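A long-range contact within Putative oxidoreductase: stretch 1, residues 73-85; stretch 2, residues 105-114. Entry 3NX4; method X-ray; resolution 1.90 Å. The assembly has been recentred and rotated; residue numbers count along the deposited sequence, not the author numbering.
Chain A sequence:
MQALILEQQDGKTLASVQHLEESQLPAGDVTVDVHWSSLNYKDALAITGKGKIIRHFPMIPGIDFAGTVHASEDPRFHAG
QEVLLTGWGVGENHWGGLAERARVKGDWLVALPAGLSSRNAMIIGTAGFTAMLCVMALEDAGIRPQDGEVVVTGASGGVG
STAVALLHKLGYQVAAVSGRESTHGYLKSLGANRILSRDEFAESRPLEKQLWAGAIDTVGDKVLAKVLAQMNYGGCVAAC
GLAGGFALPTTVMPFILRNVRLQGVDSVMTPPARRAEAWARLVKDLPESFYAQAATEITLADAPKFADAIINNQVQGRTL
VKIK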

# COMPACT_ATOMS: atom_id res chain seq x y z
N GLU A 73 -11.85 -19.88 33.63
CA GLU A 73 -13.20 -20.32 33.30
C GLU A 73 -13.34 -20.58 31.80
O GLU A 73 -14.41 -20.92 31.31
CB GLU A 73 -14.22 -19.27 33.72
CG GLU A 73 -14.51 -19.24 35.21
CD GLU A 73 -15.40 -18.08 35.60
OE1 GLU A 73 -15.22 -16.97 35.05
OE2 GLU A 73 -16.30 -18.28 36.46
N ASP A 74 -12.24 -20.42 31.08
CA ASP A 74 -12.21 -20.68 29.65
C ASP A 74 -11.68 -22.09 29.43
O ASP A 74 -10.61 -22.43 29.92
CB ASP A 74 -11.29 -19.66 28.96
CG ASP A 74 -11.42 -19.68 27.45
OD1 ASP A 74 -11.08 -20.71 26.84
OD2 ASP A 74 -11.85 -18.65 26.88
N PRO A 75 -12.44 -22.93 28.69
CA PRO A 75 -12.01 -24.33 28.55
C PRO A 75 -10.70 -24.49 27.76
O PRO A 75 -10.14 -25.59 27.75
CB PRO A 75 -13.20 -24.98 27.81
CG PRO A 75 -13.84 -23.85 27.08
CD PRO A 75 -13.68 -22.64 27.96
N ARG A 76 -10.20 -23.43 27.14
CA ARG A 76 -8.95 -23.52 26.37
C ARG A 76 -7.70 -23.31 27.23
O ARG A 76 -6.58 -23.54 26.77
CB ARG A 76 -8.95 -22.53 25.21
CG ARG A 76 -10.04 -22.77 24.18
CD ARG A 76 -10.13 -21.57 23.24
NE ARG A 76 -10.63 -20.40 23.94
CZ ARG A 76 -10.79 -19.20 23.39
NH1 ARG A 76 -10.47 -19.00 22.12
NH2 ARG A 76 -11.25 -18.19 24.12
N PHE A 77 -7.89 -22.86 28.47
CA PHE A 77 -6.76 -22.58 29.35
C PHE A 77 -6.94 -23.24 30.71
O PHE A 77 -8.07 -23.39 31.19
CB PHE A 77 -6.54 -21.07 29.49
CG PHE A 77 -6.26 -20.40 28.17
CD1 PHE A 77 -4.97 -20.32 27.69
CD2 PHE A 77 -7.30 -19.90 27.40
CE1 PHE A 77 -4.72 -19.73 26.46
CE2 PHE A 77 -7.05 -19.30 26.18
CZ PHE A 77 -5.75 -19.22 25.71
N HIS A 78 -5.83 -23.64 31.32
CA HIS A 78 -5.89 -24.35 32.59
C HIS A 78 -4.88 -23.80 33.59
O HIS A 78 -3.91 -23.13 33.21
CB HIS A 78 -5.68 -25.85 32.39
CG HIS A 78 -4.31 -26.21 31.91
ND1 HIS A 78 -3.93 -26.13 30.59
CD2 HIS A 78 -3.23 -26.67 32.59
CE1 HIS A 78 -2.67 -26.51 30.47
NE2 HIS A 78 -2.22 -26.84 31.67
N ALA A 79 -5.11 -24.06 34.87
CA ALA A 79 -4.20 -23.60 35.91
C ALA A 79 -2.81 -24.20 35.68
O ALA A 79 -2.67 -25.39 35.42
CB ALA A 79 -4.73 -23.97 37.29
N GLY A 80 -1.79 -23.36 35.78
CA GLY A 80 -0.42 -23.81 35.58
C GLY A 80 0.12 -23.60 34.17
O GLY A 80 1.31 -23.74 33.93
N GLN A 81 -0.76 -23.25 33.25
CA GLN A 81 -0.37 -23.08 31.85
C GLN A 81 0.42 -21.79 31.63
O GLN A 81 0.05 -20.74 32.15
CB GLN A 81 -1.63 -23.08 30.96
CG GLN A 81 -1.33 -23.15 29.49
CD GLN A 81 -2.58 -23.26 28.63
OE1 GLN A 81 -3.67 -23.57 29.13
NE2 GLN A 81 -2.43 -23.02 27.34
N GLU A 82 1.51 -21.87 30.85
CA GLU A 82 2.26 -20.69 30.44
C GLU A 82 1.60 -19.99 29.25
O GLU A 82 1.30 -20.63 28.24
CB GLU A 82 3.71 -21.06 30.07
CG GLU A 82 4.54 -21.65 31.22
CD GLU A 82 4.87 -20.63 32.30
OE1 GLU A 82 5.36 -19.53 31.96
OE2 GLU A 82 4.63 -20.94 33.49
N VAL A 83 1.39 -18.68 29.36
CA VAL A 83 0.72 -17.91 28.30
C VAL A 83 1.38 -16.54 28.08
O VAL A 83 2.14 -16.05 28.91
CB VAL A 83 -0.76 -17.65 28.63
CG1 VAL A 83 -1.53 -18.96 28.74
CG2 VAL A 83 -0.87 -16.84 29.93
N LEU A 84 1.07 -15.93 26.94
CA LEU A 84 1.51 -14.57 26.69
C LEU A 84 0.35 -13.77 26.12
O LEU A 84 -0.63 -14.33 25.66
CB LEU A 84 2.72 -14.54 25.74
CG LEU A 84 2.54 -14.98 24.28
CD1 LEU A 84 1.81 -13.91 23.46
CD2 LEU A 84 3.91 -15.26 23.67
N LEU A 85 0.46 -12.45 26.18
CA LEU A 85 -0.55 -11.60 25.56
C LEU A 85 0.12 -10.34 25.02
O LEU A 85 0.96 -9.74 25.69
CB LEU A 85 -1.65 -11.23 26.57
CG LEU A 85 -2.75 -10.26 26.12
CD1 LEU A 85 -4.07 -10.53 26.89
CD2 LEU A 85 -2.32 -8.81 26.27
N LYS A 105 -9.82 -11.93 28.71
CA LYS A 105 -10.61 -12.90 27.96
C LYS A 105 -9.67 -13.94 27.37
O LYS A 105 -8.59 -13.60 26.90
CB LYS A 105 -11.32 -12.21 26.81
CG LYS A 105 -12.29 -11.13 27.20
CD LYS A 105 -13.03 -10.64 25.96
CE LYS A 105 -13.94 -9.46 26.26
NZ LYS A 105 -14.56 -8.92 25.02
N GLY A 106 -10.09 -15.19 27.38
CA GLY A 106 -9.32 -16.24 26.73
C GLY A 106 -8.94 -15.93 25.29
O GLY A 106 -7.86 -16.32 24.84
N ASP A 107 -9.82 -15.24 24.57
CA ASP A 107 -9.57 -14.91 23.16
C ASP A 107 -8.29 -14.08 22.95
O ASP A 107 -7.73 -14.07 21.85
CB ASP A 107 -10.73 -14.11 22.58
CG ASP A 107 -11.91 -14.98 22.19
OD1 ASP A 107 -11.79 -16.23 22.16
OD2 ASP A 107 -12.96 -14.38 21.90
N TRP A 108 -7.84 -13.36 23.97
CA TRP A 108 -6.71 -12.44 23.82
C TRP A 108 -5.37 -13.08 24.14
O TRP A 108 -4.31 -12.48 23.95
CB TRP A 108 -6.89 -11.23 24.74
CG TRP A 108 -8.13 -10.45 24.48
CD1 TRP A 108 -8.93 -10.50 23.37
CD2 TRP A 108 -8.73 -9.50 25.37
NE1 TRP A 108 -9.99 -9.63 23.51
CE2 TRP A 108 -9.89 -9.00 24.73
CE3 TRP A 108 -8.41 -9.03 26.65
CZ2 TRP A 108 -10.71 -8.05 25.32
CZ3 TRP A 108 -9.23 -8.08 27.23
CH2 TRP A 108 -10.37 -7.61 26.57
N LEU A 109 -5.41 -14.31 24.65
CA LEU A 109 -4.21 -14.99 25.10
C LEU A 109 -3.62 -15.84 23.99
O LEU A 109 -4.32 -16.25 23.07
CB LEU A 109 -4.54 -15.87 26.31
CG LEU A 109 -4.81 -15.14 27.63
CD1 LEU A 109 -5.40 -16.08 28.66
CD2 LEU A 109 -3.52 -14.50 28.16
N VAL A 110 -2.32 -16.08 24.10
CA VAL A 110 -1.64 -17.02 23.23
C VAL A 110 -0.90 -18.02 24.12
O VAL A 110 -0.16 -17.62 25.01
CB VAL A 110 -0.62 -16.28 22.35
CG1 VAL A 110 0.20 -17.26 21.53
CG2 VAL A 110 -1.33 -15.28 21.45
N ALA A 111 -1.11 -19.32 23.90
CA ALA A 111 -0.35 -20.32 24.64
C ALA A 111 1.14 -20.10 24.37
O ALA A 111 1.54 -19.87 23.23
CB ALA A 111 -0.76 -21.72 24.25
N LEU A 112 1.97 -20.13 25.41
CA LEU A 112 3.40 -19.84 25.23
C LEU A 112 4.00 -20.82 24.23
O LEU A 112 3.99 -22.03 24.47
CB LEU A 112 4.14 -19.94 26.57
CG LEU A 112 5.63 -19.59 26.47
CD1 LEU A 112 5.81 -18.12 26.14
CD2 LEU A 112 6.36 -19.94 27.77
N PRO A 113 4.51 -20.30 23.10
CA PRO A 113 4.94 -21.22 22.03
C PRO A 113 6.05 -22.14 22.52
O PRO A 113 6.88 -21.73 23.31
CB PRO A 113 5.48 -20.27 20.95
CG PRO A 113 4.81 -18.97 21.21
CD PRO A 113 4.64 -18.89 22.70
N ALA A 114 6.04 -23.39 22.06
CA ALA A 114 7.14 -24.30 22.36
C ALA A 114 8.44 -23.70 21.82
O ALA A 114 8.46 -23.12 20.74
CB ALA A 114 6.89 -25.65 21.73
O HOH W 1 -12.57 -16.42 27.84

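Residues 73-85 and 105-114 join through a polar clasp at one end and a short antiparallel strand pairing at the other, burying 743 Å² in all. Asp74 opens a type I turn that runs to Phe77. Its OD1 accepts from Arg76 N (2.9 Å) and Arg76 NE (3.0 Å), while OD2 takes Arg76 NH2 (2.9 Å), so the carboxylate grips the guanidinium in a two-pronged salt bridge. The water bridges the stretches, donating to Asp74 OD2 (2.5 Å) and accepting from Gly106 N (2.8 Å). Gly106 fits because a CB there would lie 2.1 Å from Asp74 OD2 and 3.0 Å from Arg76 NH2. Held in this way, Arg76 reaches across: NH2 (2.8 Å) and NH1 (3.1 Å) both donate to Asp107 OD1, which lies near the guanidinium plane, and Gly106 O sits over one face. The CA-to-CB bond of Phe77 points toward stretch 2; Leu109 CD1 lies over the Phe77 ring's face, 4.2 Å from the centroid in a CH-pi contact, and Leu109 CB packs 3.6 Å from Phe77 CZ. The chain then reverses through a type II turn, His78 to Gln81, where the positive phi of Gly80 suits glycine. Gln81 OE1 accepts from His78 N (3.1 Å), and Gln81 NE2 approaches Ala111 CB (3.7 Å). From Glu82 the backbone takes over: Glu82 O accepts from Leu112 N (3.0 Å), and Leu84 pairs with Val110 through Leu84 N to Val110 O (2.8 Å) and Val110 N to Leu84 O (2.9 Å). Between these bonds, buried Val83 sets CG2 4.0 Å from Leu109 CD2. Leu84 shares a sheet face with Val110; its CD1 meets Val110 CB at 3.6 Å, and its CD2 reaches Pro113 CD at 3.8 Å. Leu85, also buried, closes the apolar packing, with CD1 3.6 Å from Trp108 CB and CB 4.1 Å from Leu109 CD2.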